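Local coordinates for lyase/mutase (Burkholderia cenocepacia, PDB 4LSB), which is a lyase/mutase of the phosphoenolpyruvate phosphomutase family, a TIM-barrel enzyme that holds a magnesium ion, at residues B[123-128]-B[162-167]; B[133-138]-B[179-184]; B[42-47]-B[282-287]; B[33-38]-B[52-57]; B[199-204]-B[224-229]. All blocks are in the same frame, centred on the assembly; numbering follows the deposited sequence.

Interactions 1 and 4 are the buried contacts, both on the parallel barrel sheet: interaction 1 pairs two strands directly and adds a salt-bridge network, while interaction 4 closes the barrel between its first and second strands with a backbone bond, prolines and waters. Interaction 2 touches interaction 1 and fastens the loop after strand 121-125 to helix 175-187 through an arginine and a carbonyl oxygen. Interaction 3, partly buried, packs against interaction 4 through helix 40-48 but depends on an arginine bound to C-terminal carbonyls. Interaction 5 lies at the surface and is the smallest, almost purely apolar. Interactions 3, 4 and 5 also meet the second subunit.

Interaction 1 (B[123-128]-B[162-167]); sequences SIEDAT and TARCEN
Glu125 sets its OE1 over the centre of the Arg164 guanidinium, 3.3 Å from CZ, so the attraction is one of charges and no N-H points at the oxygen. The same guanidinium grips Glu166 side-on: NE donates to OE2 at 2.7 Å, nearly in the guanidinium plane, and NH2 to OE1. The two carboxylates lie almost parallel and stacked, Glu125 OE1 4.1 Å from Glu166 OE1, and both share Arg164. The side chain of Glu125 lies about 4 Å from the magnesium ion.

Beneath this network the strands pair in parallel. Ile124 N donates to Thr162 O at 3.0 Å, and Arg164 N returns a straight bond (173°) to Ile124 O. A water bridges Ser123 OG and Arg164 NH1. Farther along, Asp126 turns its CG between its own N and carbonyl carbon (chi1 59°), and its OD1 accepts from Glu166 N at 2.8 Å through the syn lone pair; OD2 is hydrogen-bonded to Tyr185 OH.

The pair belongs to the beta-alpha-beta unit 121-125, 138-153, 160-164: Ile124 and Ala163 face helix 138-153, while Thr162 and Arg164 touch strand 192-194.

Interaction 2 (B[133-138]-B[179-184]); sequences TPIYAR and IARLVA
Arg181 and the carbonyl oxygen of Tyr136 make the polar link. NH2 donates to Tyr136 O at 3.0 Å, in the carbonyl plane but tilted from that of the guanidinium, and NH1 adds a weak bond to the same oxygen. Both are bent, as expected when two nitrogens of one arginine share a single acceptor. Asp177 forms a salt bridge with NE and Tyr185 OH bonds to NH1, so the head group is held from its own helix as well as from the loop. The chain of Arg181 runs extended from CG to NE (chi2 178°, chi3 174°), which carries the charge from the helix across to the loop.

One face of that guanidinium is covered by Ile135, whose CG2 sits over its centre, 3.7 Å from CZ. Farther out, Arg138 crosses the stem of Arg181, its CD 4.1 Å from Arg181 CG. The two guanidinium planes stand 70° apart. Arg138 bends at chi2 and chi3 and spreads its head over the helix surface, where NH2 comes to 3.3 Å from Ala180 CB, a methyl lying over one guanidinium face.

Ala137 is the N-cap of helix 138-153, and the contact fixes the loop leading into that helix against the neighbouring helix 175-187. Such loops at the C-terminal ends of the strands are where TIM-barrel enzymes carry their active sites.

Interaction 3 (B[42-47]-B[282-287]); sequences TARLLA and FAAPDN
Arg44 reaches from helix 40-48, the first helix after a barrel strand in this TIM-barrel chain, into the turn that ends helix 275-283, where it collects backbone and side-chain oxygens. Its hydrogen bonds dominate. NE donates to Asn287 OD1 at 2.8 Å, nearly straight (170°) and in the planes of both groups. NH1 goes to Phe282 O at 2.9 Å, while NH2 meets Ala284 O at 3.0 Å, from above that carbonyl plane, and weakly Asp286 O. The bend at chi3 (75°) places NE toward Asn287. With carbonyl oxygens as its partners here, the positive charge probably steadies the C-terminal end of the helix and the turn that follows. NH1 has a further partner in Gly66 O of the second subunit.

Packing contacts lie alongside. Phe282 lays CD1 over one face of the guanidinium, offset toward its rim, and its CE1 is 3.8 Å from Arg44 CB. Leu45 crosses the phenyl group at about a right angle, Leu45 CD2 coming to 3.7 Å from Phe282 CE1. Phe253 of the second subunit packs on Leu45, while Gln67 of the same subunit packs on Phe282, which places the contact at the dimer interface.

Asn287 turns its amide nitrogen the other way, to the carbonyl oxygens of Ala87 and Gly88. Its carbon stem rests on the helix, Asn287 CB lying 3.6 Å from Ala47 CB.

Interaction 4 (B[33-38]-B[52-57]); sequences IIPNPW and EALATT
Ala55 N donates to Pro35 O at 2.9 Å, the one backbone bond between the two segments, whose touching parts, 34 to 38 and 53 to 57, run 47° apart end to end. Strands 32-34 and 54-55 are the first and second of the TIM barrel, joined through helix 40-48 as a beta-alpha-beta unit, and here they close the circle. Two waters extend the pairing: one links Ile33 O with Glu52 N, the other Pro37 O with Thr57 N.

Ile34 lays its CG1 branch, anti to the backbone N (chi1 -174°), against the other chain segment, with CG1 3.8 Å from Ala55 CB and CD1 3.9 Å from Ala53 CB. Both proline rings touch Leu54: Pro35 CG meets its CD2 at 4.1 Å, and Pro37 CD approaches its CB. Leu46 of helix 40-48 covers both prolines and Leu54. Ala53 O is buried with no polar partner in the model; across the contact its closest neighbour is Pro35 CD, 3.3 Å from Ala53 O.

Asn36 uses both ends of its amide. OD1 accepts from Val241 N, while ND2 donates to Thr56 O at 3.2 Å, approaching from well above that carbonyl plane. Beside it Thr57, whose OG1 caps Gly60 N, turns its methyl inward, CG2 standing 3.8 Å from Asn36 CB.

Interaction 5 (B[199-204]-B[224-229]); sequences TDADEI and GLLSLD
Thr199 opens the contact against Gly224 and Leu226: its CB lies 4.3 Å from Gly224 N, a loose approach, and its carbonyl oxygen is 3.9 Å from Leu226 CD1. That methyl is the atom on which most of the meeting turns. Next, Asp200 faces away and works within its own segment as the N-cap of helix 201-211. Its OD2 accepts from Glu203 N at 2.9 Å through the anti lone pair, and its backbone oxygen takes Ile204 N at 2.8 Å, which starts the helical bonding.

Ala201 begins the helix proper and offers its CB to Leu226 CD1 at 4.3 Å. In the TIM barrel, helix 201-211 follows strand 192-194 and helix 228-233 comes after the next strand, so the two segments are the lead-ins of successive barrel helices, and the start of helix 201-211 meets the loop that leads into helix 228-233. Ser227 caps the second of these with its side chain.

In the first turn of the helix, Ile204 points toward the other segment, and its side chain meets Leu226 tip to tip, CD1 to CD1 at 3.9 Å. Leu231 of helix 228-233 touches both Ile204 and Leu226, and Val236 adds to the apolar cover of Ile204. Thr269 of the second subunit packs on Leu225, which points away from the first segment, and Thr265 of that subunit on Ser227.

Interaction 1 (B[123-128]-B[162-167])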
# COMPACT_ATOMS: atom_id res chain seq x y z
N SER B 123 -21.11 -4.41 4.96
CA SER B 123 -21.29 -5.07 6.24
C SER B 123 -21.55 -4.11 7.40
O SER B 123 -20.87 -3.08 7.53
CB SER B 123 -20.04 -5.91 6.62
OG SER B 123 -18.82 -5.16 6.75
N ILE B 124 -22.47 -4.50 8.25
CA ILE B 124 -22.76 -3.78 9.50
C ILE B 124 -22.59 -4.76 10.62
O ILE B 124 -23.28 -5.78 10.68
CB ILE B 124 -24.18 -3.18 9.54
CG1 ILE B 124 -24.37 -2.13 8.45
CG2 ILE B 124 -24.46 -2.51 10.87
CD1 ILE B 124 -23.49 -0.88 8.54
N GLU B 125 -21.68 -4.44 11.53
CA GLU B 125 -21.41 -5.32 12.64
C GLU B 125 -22.05 -4.88 13.94
O GLU B 125 -22.45 -3.71 14.09
CB GLU B 125 -19.91 -5.50 12.82
CG GLU B 125 -19.16 -4.27 13.22
CD GLU B 125 -17.67 -4.32 12.88
OE1 GLU B 125 -17.24 -4.76 11.78
OE2 GLU B 125 -16.92 -3.83 13.73
N ASP B 126 -22.16 -5.82 14.87
CA ASP B 126 -22.80 -5.55 16.20
C ASP B 126 -21.81 -5.32 17.36
O ASP B 126 -22.10 -5.60 18.50
CB ASP B 126 -23.81 -6.66 16.53
CG ASP B 126 -23.16 -8.07 16.57
OD1 ASP B 126 -21.94 -8.10 16.51
OD2 ASP B 126 -23.88 -9.08 16.67
N ALA B 127 -20.62 -4.83 17.04
CA ALA B 127 -19.64 -4.46 18.04
C ALA B 127 -19.84 -2.98 18.34
O ALA B 127 -19.86 -2.16 17.43
CB ALA B 127 -18.22 -4.71 17.58
N THR B 128 -19.93 -2.68 19.63
CA THR B 128 -20.27 -1.34 20.10
C THR B 128 -19.02 -0.49 20.14
O THR B 128 -19.09 0.74 20.06
CB THR B 128 -20.79 -1.43 21.53
OG1 THR B 128 -19.78 -2.03 22.33
CG2 THR B 128 -22.02 -2.31 21.61
N THR B 162 -24.47 -7.45 4.25
CA THR B 162 -23.89 -8.47 5.14
C THR B 162 -24.08 -8.00 6.59
O THR B 162 -23.63 -6.92 6.95
CB THR B 162 -22.40 -8.71 4.83
OG1 THR B 162 -22.23 -9.13 3.49
CG2 THR B 162 -21.84 -9.78 5.74
N ALA B 163 -24.74 -8.83 7.40
CA ALA B 163 -24.88 -8.57 8.80
C ALA B 163 -23.84 -9.40 9.55
O ALA B 163 -23.73 -10.62 9.31
CB ALA B 163 -26.29 -8.95 9.27
N ARG B 164 -23.01 -8.71 10.33
CA ARG B 164 -21.95 -9.33 11.14
C ARG B 164 -22.30 -9.46 12.62
O ARG B 164 -22.81 -8.54 13.28
CB ARG B 164 -20.65 -8.52 11.01
CG ARG B 164 -19.86 -8.85 9.75
CD ARG B 164 -18.63 -7.98 9.50
NE ARG B 164 -17.67 -8.08 10.59
CZ ARG B 164 -16.41 -7.70 10.51
NH1 ARG B 164 -15.90 -7.23 9.38
NH2 ARG B 164 -15.65 -7.80 11.56
N CYS B 165 -21.99 -10.62 13.16
CA CYS B 165 -22.04 -10.87 14.60
C CYS B 165 -20.61 -11.07 15.10
O CYS B 165 -19.88 -11.98 14.65
CB CYS B 165 -22.92 -12.05 14.96
SG CYS B 165 -22.79 -12.42 16.73
N GLU B 166 -20.20 -10.20 16.03
CA GLU B 166 -18.81 -10.10 16.39
C GLU B 166 -18.44 -10.86 17.66
O GLU B 166 -17.33 -10.72 18.16
CB GLU B 166 -18.42 -8.63 16.53
CG GLU B 166 -18.69 -7.82 15.29
CD GLU B 166 -17.83 -8.24 14.11
OE1 GLU B 166 -16.61 -8.01 14.17
OE2 GLU B 166 -18.37 -8.78 13.11
N ASN B 167 -19.37 -11.66 18.15
CA ASN B 167 -19.22 -12.42 19.39
C ASN B 167 -17.87 -13.05 19.60
O ASN B 167 -17.25 -12.85 20.66
CB ASN B 167 -20.27 -13.50 19.47
CG ASN B 167 -21.55 -13.05 20.11
OD1 ASN B 167 -21.63 -11.96 20.68
ND2 ASN B 167 -22.57 -13.87 20.03
O HOH W 1 -16.78 -6.90 6.48
O HOH W 2 -24.80 -6.39 13.04

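Interaction 2 (B[133-138]-B[179-184])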
# COMPACT_ATOMS: atom_id res chain seq x y z
N THR B 133 -19.62 -3.18 27.41
CA THR B 133 -20.69 -3.90 26.73
C THR B 133 -20.32 -4.03 25.25
O THR B 133 -20.79 -3.22 24.42
CB THR B 133 -22.00 -3.11 26.85
OG1 THR B 133 -22.28 -2.87 28.23
CG2 THR B 133 -23.17 -3.88 26.23
N PRO B 134 -19.48 -5.04 24.90
CA PRO B 134 -18.77 -5.01 23.59
C PRO B 134 -19.66 -5.34 22.40
O PRO B 134 -19.27 -5.08 21.27
CB PRO B 134 -17.67 -6.07 23.76
CG PRO B 134 -18.19 -6.99 24.84
CD PRO B 134 -19.35 -6.35 25.56
N ILE B 135 -20.84 -5.88 22.67
CA ILE B 135 -21.78 -6.32 21.62
C ILE B 135 -23.12 -5.68 21.94
O ILE B 135 -23.56 -5.74 23.09
CB ILE B 135 -21.96 -7.86 21.60
CG1 ILE B 135 -20.64 -8.57 21.41
CG2 ILE B 135 -22.95 -8.27 20.51
CD1 ILE B 135 -20.02 -8.50 20.02
N TYR B 136 -23.77 -5.08 20.94
CA TYR B 136 -25.10 -4.50 21.14
C TYR B 136 -26.08 -5.55 21.63
O TYR B 136 -26.03 -6.70 21.21
CB TYR B 136 -25.68 -3.85 19.85
CG TYR B 136 -24.94 -2.64 19.35
CD1 TYR B 136 -25.14 -1.37 19.92
CD2 TYR B 136 -24.06 -2.75 18.31
CE1 TYR B 136 -24.44 -0.27 19.46
CE2 TYR B 136 -23.36 -1.67 17.84
CZ TYR B 136 -23.55 -0.43 18.40
OH TYR B 136 -22.79 0.60 17.91
N ALA B 137 -27.03 -5.15 22.47
CA ALA B 137 -28.15 -6.04 22.83
C ALA B 137 -28.93 -6.52 21.59
O ALA B 137 -29.07 -5.78 20.60
CB ALA B 137 -29.07 -5.36 23.83
N ARG B 138 -29.45 -7.73 21.65
CA ARG B 138 -30.19 -8.35 20.53
C ARG B 138 -31.23 -7.45 19.89
O ARG B 138 -31.34 -7.37 18.66
CB ARG B 138 -30.88 -9.65 21.01
CG ARG B 138 -31.68 -10.46 19.97
CD ARG B 138 -30.84 -11.54 19.26
NE ARG B 138 -30.69 -12.82 19.99
CZ ARG B 138 -31.55 -13.84 19.93
NH1 ARG B 138 -32.66 -13.75 19.19
NH2 ARG B 138 -31.33 -14.97 20.60
N ILE B 179 -25.38 -17.95 16.37
CA ILE B 179 -26.37 -18.40 15.37
C ILE B 179 -27.68 -17.69 15.53
O ILE B 179 -28.29 -17.30 14.54
CB ILE B 179 -26.53 -19.95 15.37
CG1 ILE B 179 -25.35 -20.58 14.62
CG2 ILE B 179 -27.81 -20.44 14.73
CD1 ILE B 179 -25.15 -22.04 14.99
N ALA B 180 -28.12 -17.48 16.76
CA ALA B 180 -29.43 -16.87 16.97
C ALA B 180 -29.42 -15.46 16.44
O ALA B 180 -30.36 -15.02 15.82
CB ALA B 180 -29.82 -16.89 18.43
N ARG B 181 -28.37 -14.72 16.72
CA ARG B 181 -28.22 -13.34 16.17
C ARG B 181 -28.27 -13.35 14.64
O ARG B 181 -28.99 -12.55 13.99
CB ARG B 181 -26.91 -12.75 16.66
CG ARG B 181 -26.97 -12.30 18.13
CD ARG B 181 -25.62 -11.76 18.61
NE ARG B 181 -25.77 -11.22 19.96
CZ ARG B 181 -26.23 -10.01 20.26
NH1 ARG B 181 -26.57 -9.14 19.31
NH2 ARG B 181 -26.33 -9.64 21.53
N LEU B 182 -27.51 -14.26 14.03
CA LEU B 182 -27.43 -14.29 12.57
C LEU B 182 -28.76 -14.61 11.99
O LEU B 182 -29.14 -14.05 10.99
CB LEU B 182 -26.40 -15.28 12.02
CG LEU B 182 -24.95 -14.99 12.34
CD1 LEU B 182 -24.07 -16.08 11.72
CD2 LEU B 182 -24.53 -13.64 11.80
N VAL B 183 -29.46 -15.55 12.61
CA VAL B 183 -30.81 -15.88 12.17
C VAL B 183 -31.77 -14.65 12.32
O VAL B 183 -32.62 -14.38 11.48
CB VAL B 183 -31.35 -17.07 13.00
CG1 VAL B 183 -32.85 -17.22 12.81
CG2 VAL B 183 -30.62 -18.34 12.61
N ALA B 184 -31.58 -13.90 13.38
CA ALA B 184 -32.43 -12.74 13.62
C ALA B 184 -32.13 -11.62 12.60
O ALA B 184 -33.04 -10.92 12.14
CB ALA B 184 -32.24 -12.23 15.02

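Interaction 3 (B[42-47]-B[282-287])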
# COMPACT_ATOMS: atom_id res chain seq x y z
N THR B 42 -3.63 -2.63 -5.49
CA THR B 42 -4.04 -3.96 -5.14
C THR B 42 -5.39 -4.29 -5.72
O THR B 42 -5.61 -5.41 -6.11
CB THR B 42 -3.94 -4.21 -3.60
OG1 THR B 42 -4.62 -3.17 -2.87
CG2 THR B 42 -2.52 -4.28 -3.16
N ALA B 43 -6.29 -3.32 -5.79
CA ALA B 43 -7.56 -3.52 -6.38
C ALA B 43 -7.43 -3.88 -7.83
O ALA B 43 -8.02 -4.86 -8.29
CB ALA B 43 -8.44 -2.32 -6.20
N ARG B 44 -6.61 -3.11 -8.57
CA ARG B 44 -6.27 -3.42 -9.95
C ARG B 44 -5.73 -4.84 -10.16
O ARG B 44 -6.23 -5.57 -11.06
CB ARG B 44 -5.27 -2.39 -10.52
CG ARG B 44 -5.90 -1.04 -10.78
CD ARG B 44 -5.11 -0.22 -11.78
NE ARG B 44 -5.31 -0.71 -13.14
CZ ARG B 44 -4.66 -0.26 -14.21
NH1 ARG B 44 -3.85 0.76 -14.13
NH2 ARG B 44 -4.93 -0.80 -15.39
N LEU B 45 -4.78 -5.22 -9.30
CA LEU B 45 -4.11 -6.50 -9.45
C LEU B 45 -5.07 -7.64 -9.18
O LEU B 45 -5.04 -8.66 -9.86
CB LEU B 45 -2.93 -6.61 -8.52
CG LEU B 45 -1.78 -5.64 -8.90
CD1 LEU B 45 -0.76 -5.60 -7.78
CD2 LEU B 45 -1.13 -6.05 -10.24
N LEU B 46 -5.95 -7.50 -8.19
CA LEU B 46 -6.96 -8.54 -7.99
C LEU B 46 -7.94 -8.69 -9.16
O LEU B 46 -8.36 -9.81 -9.47
CB LEU B 46 -7.71 -8.34 -6.65
CG LEU B 46 -6.82 -8.40 -5.38
CD1 LEU B 46 -7.57 -7.85 -4.20
CD2 LEU B 46 -6.29 -9.83 -5.07
N ALA B 47 -8.32 -7.61 -9.81
CA ALA B 47 -9.17 -7.74 -10.99
C ALA B 47 -8.43 -8.47 -12.11
O ALA B 47 -8.95 -9.36 -12.77
CB ALA B 47 -9.64 -6.40 -11.47
N PHE B 282 -0.00 -1.75 -15.40
CA PHE B 282 -0.70 -0.54 -14.99
C PHE B 282 -0.82 0.50 -16.08
O PHE B 282 -1.65 1.40 -15.95
CB PHE B 282 -0.07 0.07 -13.72
CG PHE B 282 -0.37 -0.71 -12.44
CD1 PHE B 282 -1.21 -1.83 -12.44
CD2 PHE B 282 0.14 -0.31 -11.24
CE1 PHE B 282 -1.50 -2.52 -11.26
CE2 PHE B 282 -0.15 -1.00 -10.06
CZ PHE B 282 -0.96 -2.10 -10.07
N ALA B 283 -0.01 0.39 -17.14
CA ALA B 283 -0.18 1.19 -18.35
C ALA B 283 -1.48 0.87 -19.11
O ALA B 283 -2.03 1.72 -19.81
CB ALA B 283 1.03 1.02 -19.28
N ALA B 284 -2.03 -0.32 -18.94
CA ALA B 284 -3.28 -0.66 -19.62
C ALA B 284 -4.45 0.17 -19.11
O ALA B 284 -4.47 0.58 -17.97
CB ALA B 284 -3.56 -2.13 -19.45
N PRO B 285 -5.43 0.45 -19.97
CA PRO B 285 -6.53 1.30 -19.55
C PRO B 285 -7.64 0.54 -18.83
O PRO B 285 -8.64 1.15 -18.49
CB PRO B 285 -7.04 1.86 -20.88
CG PRO B 285 -6.82 0.73 -21.83
CD PRO B 285 -5.55 0.05 -21.38
N ASP B 286 -7.47 -0.76 -18.63
CA ASP B 286 -8.42 -1.59 -17.90
C ASP B 286 -7.68 -2.70 -17.17
O ASP B 286 -6.45 -2.73 -17.15
CB ASP B 286 -9.47 -2.17 -18.83
CG ASP B 286 -8.86 -3.10 -19.89
OD1 ASP B 286 -7.81 -3.73 -19.65
OD2 ASP B 286 -9.47 -3.20 -20.98
N ASN B 287 -8.42 -3.60 -16.54
CA ASN B 287 -7.81 -4.63 -15.75
C ASN B 287 -8.00 -6.02 -16.34
O ASN B 287 -8.15 -6.96 -15.57
CB ASN B 287 -8.37 -4.64 -14.34
CG ASN B 287 -8.11 -3.36 -13.60
OD1 ASN B 287 -7.08 -2.72 -13.81
ND2 ASN B 287 -9.06 -2.97 -12.70

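Interaction 4 (B[33-38]-B[52-57])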
# COMPACT_ATOMS: atom_id res chain seq x y z
N ILE B 33 -14.45 -16.52 -3.58
CA ILE B 33 -13.58 -15.76 -2.71
C ILE B 33 -13.79 -14.28 -3.07
O ILE B 33 -13.84 -13.93 -4.25
CB ILE B 33 -12.10 -16.14 -2.90
CG1 ILE B 33 -11.88 -17.59 -2.47
CG2 ILE B 33 -11.21 -15.22 -2.12
CD1 ILE B 33 -10.49 -18.16 -2.77
N ILE B 34 -13.94 -13.47 -2.05
CA ILE B 34 -13.98 -12.03 -2.18
C ILE B 34 -12.73 -11.48 -1.48
O ILE B 34 -12.64 -11.44 -0.24
CB ILE B 34 -15.30 -11.42 -1.69
CG1 ILE B 34 -15.33 -9.92 -2.00
CG2 ILE B 34 -15.52 -11.65 -0.21
CD1 ILE B 34 -16.71 -9.31 -1.89
N PRO B 35 -11.71 -11.14 -2.28
CA PRO B 35 -10.46 -10.70 -1.65
C PRO B 35 -10.50 -9.25 -1.26
O PRO B 35 -11.39 -8.49 -1.72
CB PRO B 35 -9.44 -10.96 -2.75
CG PRO B 35 -10.18 -10.64 -3.98
CD PRO B 35 -11.57 -11.16 -3.75
N ASN B 36 -9.54 -8.85 -0.44
CA ASN B 36 -9.54 -7.57 0.23
C ASN B 36 -8.27 -6.71 -0.09
O ASN B 36 -7.31 -6.74 0.64
CB ASN B 36 -9.62 -7.72 1.76
CG ASN B 36 -10.83 -8.53 2.25
OD1 ASN B 36 -10.84 -9.77 2.16
ND2 ASN B 36 -11.85 -7.86 2.75
N PRO B 37 -8.30 -5.96 -1.16
CA PRO B 37 -7.30 -4.93 -1.40
C PRO B 37 -7.45 -3.77 -0.45
O PRO B 37 -8.50 -3.65 0.19
CB PRO B 37 -7.63 -4.48 -2.80
CG PRO B 37 -9.07 -4.56 -2.81
CD PRO B 37 -9.47 -5.75 -2.02
N TRP B 38 -6.39 -2.96 -0.30
CA TRP B 38 -6.37 -1.80 0.59
C TRP B 38 -5.90 -0.51 -0.11
O TRP B 38 -5.82 0.53 0.53
CB TRP B 38 -5.48 -2.06 1.86
CG TRP B 38 -4.05 -2.29 1.50
CD1 TRP B 38 -3.05 -1.35 1.46
CD2 TRP B 38 -3.48 -3.50 1.04
NE1 TRP B 38 -1.88 -1.93 1.05
CE2 TRP B 38 -2.11 -3.26 0.82
CE3 TRP B 38 -3.95 -4.81 0.93
CZ2 TRP B 38 -1.23 -4.27 0.39
CZ3 TRP B 38 -3.06 -5.79 0.45
CH2 TRP B 38 -1.75 -5.52 0.22
N GLU B 52 -13.86 -11.71 -8.98
CA GLU B 52 -15.13 -11.18 -9.52
C GLU B 52 -15.79 -10.10 -8.65
O GLU B 52 -16.79 -9.51 -9.05
CB GLU B 52 -16.10 -12.33 -9.74
CG GLU B 52 -15.77 -13.13 -11.00
CD GLU B 52 -16.63 -14.36 -11.11
OE1 GLU B 52 -17.68 -14.27 -11.77
OE2 GLU B 52 -16.33 -15.39 -10.51
N ALA B 53 -15.21 -9.87 -7.49
CA ALA B 53 -15.68 -8.84 -6.58
C ALA B 53 -14.55 -8.51 -5.68
O ALA B 53 -13.61 -9.31 -5.56
CB ALA B 53 -16.82 -9.39 -5.77
N LEU B 54 -14.63 -7.38 -5.01
CA LEU B 54 -13.62 -6.99 -3.99
C LEU B 54 -14.35 -6.55 -2.72
O LEU B 54 -15.47 -6.07 -2.79
CB LEU B 54 -12.76 -5.81 -4.54
CG LEU B 54 -12.12 -6.05 -5.90
CD1 LEU B 54 -11.47 -4.77 -6.40
CD2 LEU B 54 -11.09 -7.13 -5.83
N ALA B 55 -13.68 -6.68 -1.57
CA ALA B 55 -14.18 -6.18 -0.32
C ALA B 55 -13.13 -5.28 0.31
O ALA B 55 -11.91 -5.59 0.36
CB ALA B 55 -14.53 -7.31 0.62
N THR B 56 -13.57 -4.17 0.86
CA THR B 56 -12.63 -3.30 1.56
C THR B 56 -12.31 -3.94 2.90
O THR B 56 -12.99 -4.91 3.32
CB THR B 56 -13.16 -1.89 1.72
OG1 THR B 56 -14.29 -1.90 2.54
CG2 THR B 56 -13.53 -1.27 0.37
N THR B 57 -11.22 -3.50 3.50
CA THR B 57 -10.75 -4.02 4.78
C THR B 57 -10.37 -2.81 5.62
O THR B 57 -9.43 -2.10 5.31
CB THR B 57 -9.54 -4.99 4.62
OG1 THR B 57 -8.89 -5.18 5.87
CG2 THR B 57 -8.54 -4.51 3.59
O HOH W 3 -14.17 -13.51 -6.95
O HOH W 4 -9.77 -1.80 1.90

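Interaction 5 (B[199-204]-B[224-229])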
# COMPACT_ATOMS: atom_id res chain seq x y z
N THR B 199 -14.05 -20.73 13.19
CA THR B 199 -13.09 -21.37 12.30
C THR B 199 -13.26 -22.88 12.23
O THR B 199 -12.74 -23.50 11.31
CB THR B 199 -11.62 -21.06 12.73
OG1 THR B 199 -11.49 -21.29 14.13
CG2 THR B 199 -11.25 -19.60 12.46
N ASP B 200 -13.97 -23.47 13.20
CA ASP B 200 -14.08 -24.92 13.29
C ASP B 200 -15.07 -25.41 12.23
O ASP B 200 -16.15 -24.84 12.04
CB ASP B 200 -14.50 -25.33 14.70
CG ASP B 200 -14.83 -26.77 14.81
OD1 ASP B 200 -13.88 -27.54 14.99
OD2 ASP B 200 -16.00 -27.15 14.64
N ALA B 201 -14.68 -26.45 11.51
CA ALA B 201 -15.50 -26.93 10.39
C ALA B 201 -16.90 -27.30 10.85
O ALA B 201 -17.88 -26.99 10.16
CB ALA B 201 -14.86 -28.11 9.69
N ASP B 202 -16.99 -28.02 11.96
CA ASP B 202 -18.29 -28.46 12.48
C ASP B 202 -19.13 -27.28 12.92
O ASP B 202 -20.33 -27.29 12.71
CB ASP B 202 -18.14 -29.42 13.68
CG ASP B 202 -17.60 -30.81 13.27
OD1 ASP B 202 -17.69 -31.20 12.07
OD2 ASP B 202 -17.13 -31.53 14.18
N GLU B 203 -18.50 -26.28 13.55
CA GLU B 203 -19.22 -25.05 13.94
C GLU B 203 -19.73 -24.28 12.69
O GLU B 203 -20.89 -23.86 12.62
CB GLU B 203 -18.35 -24.16 14.82
CG GLU B 203 -18.04 -24.76 16.20
CD GLU B 203 -17.65 -23.74 17.27
OE1 GLU B 203 -17.28 -22.61 16.95
OE2 GLU B 203 -17.70 -24.08 18.49
N ILE B 204 -18.89 -24.16 11.68
CA ILE B 204 -19.29 -23.52 10.41
C ILE B 204 -20.47 -24.23 9.74
O ILE B 204 -21.44 -23.60 9.28
CB ILE B 204 -18.10 -23.47 9.42
CG1 ILE B 204 -17.04 -22.49 9.88
CG2 ILE B 204 -18.55 -23.07 8.03
CD1 ILE B 204 -15.73 -22.64 9.17
N GLY B 224 -7.48 -22.07 12.57
CA GLY B 224 -7.01 -22.92 11.48
C GLY B 224 -7.52 -22.53 10.11
O GLY B 224 -8.40 -21.66 9.96
N LEU B 225 -6.98 -23.20 9.10
CA LEU B 225 -7.26 -22.87 7.70
C LEU B 225 -8.08 -23.96 7.04
O LEU B 225 -7.86 -25.16 7.27
CB LEU B 225 -5.96 -22.72 6.91
CG LEU B 225 -5.23 -21.42 7.17
CD1 LEU B 225 -3.92 -21.53 6.46
CD2 LEU B 225 -6.07 -20.21 6.75
N LEU B 226 -9.02 -23.53 6.20
CA LEU B 226 -9.77 -24.42 5.35
C LEU B 226 -9.67 -23.91 3.89
O LEU B 226 -9.42 -22.73 3.66
CB LEU B 226 -11.22 -24.47 5.82
CG LEU B 226 -11.42 -25.12 7.19
CD1 LEU B 226 -12.86 -24.87 7.66
CD2 LEU B 226 -11.07 -26.61 7.21
N SER B 227 -9.79 -24.82 2.92
CA SER B 227 -9.73 -24.43 1.55
C SER B 227 -11.11 -23.98 1.14
O SER B 227 -12.11 -24.25 1.80
CB SER B 227 -9.27 -25.57 0.65
OG SER B 227 -10.24 -26.59 0.64
N LEU B 228 -11.17 -23.30 0.03
CA LEU B 228 -12.46 -22.90 -0.54
C LEU B 228 -13.39 -24.10 -0.82
O LEU B 228 -14.58 -24.02 -0.60
CB LEU B 228 -12.23 -22.14 -1.84
CG LEU B 228 -13.49 -21.58 -2.48
CD1 LEU B 228 -14.15 -20.52 -1.59
CD2 LEU B 228 -13.20 -21.06 -3.90
N ASP B 229 -12.82 -25.21 -1.31
CA ASP B 229 -13.59 -26.40 -1.55
C ASP B 229 -14.11 -27.00 -0.23
O ASP B 229 -15.27 -27.42 -0.20
CB ASP B 229 -12.74 -27.43 -2.32
CG ASP B 229 -13.44 -28.75 -2.50
OD1 ASP B 229 -14.47 -28.75 -3.14
OD2 ASP B 229 -12.94 -29.79 -2.00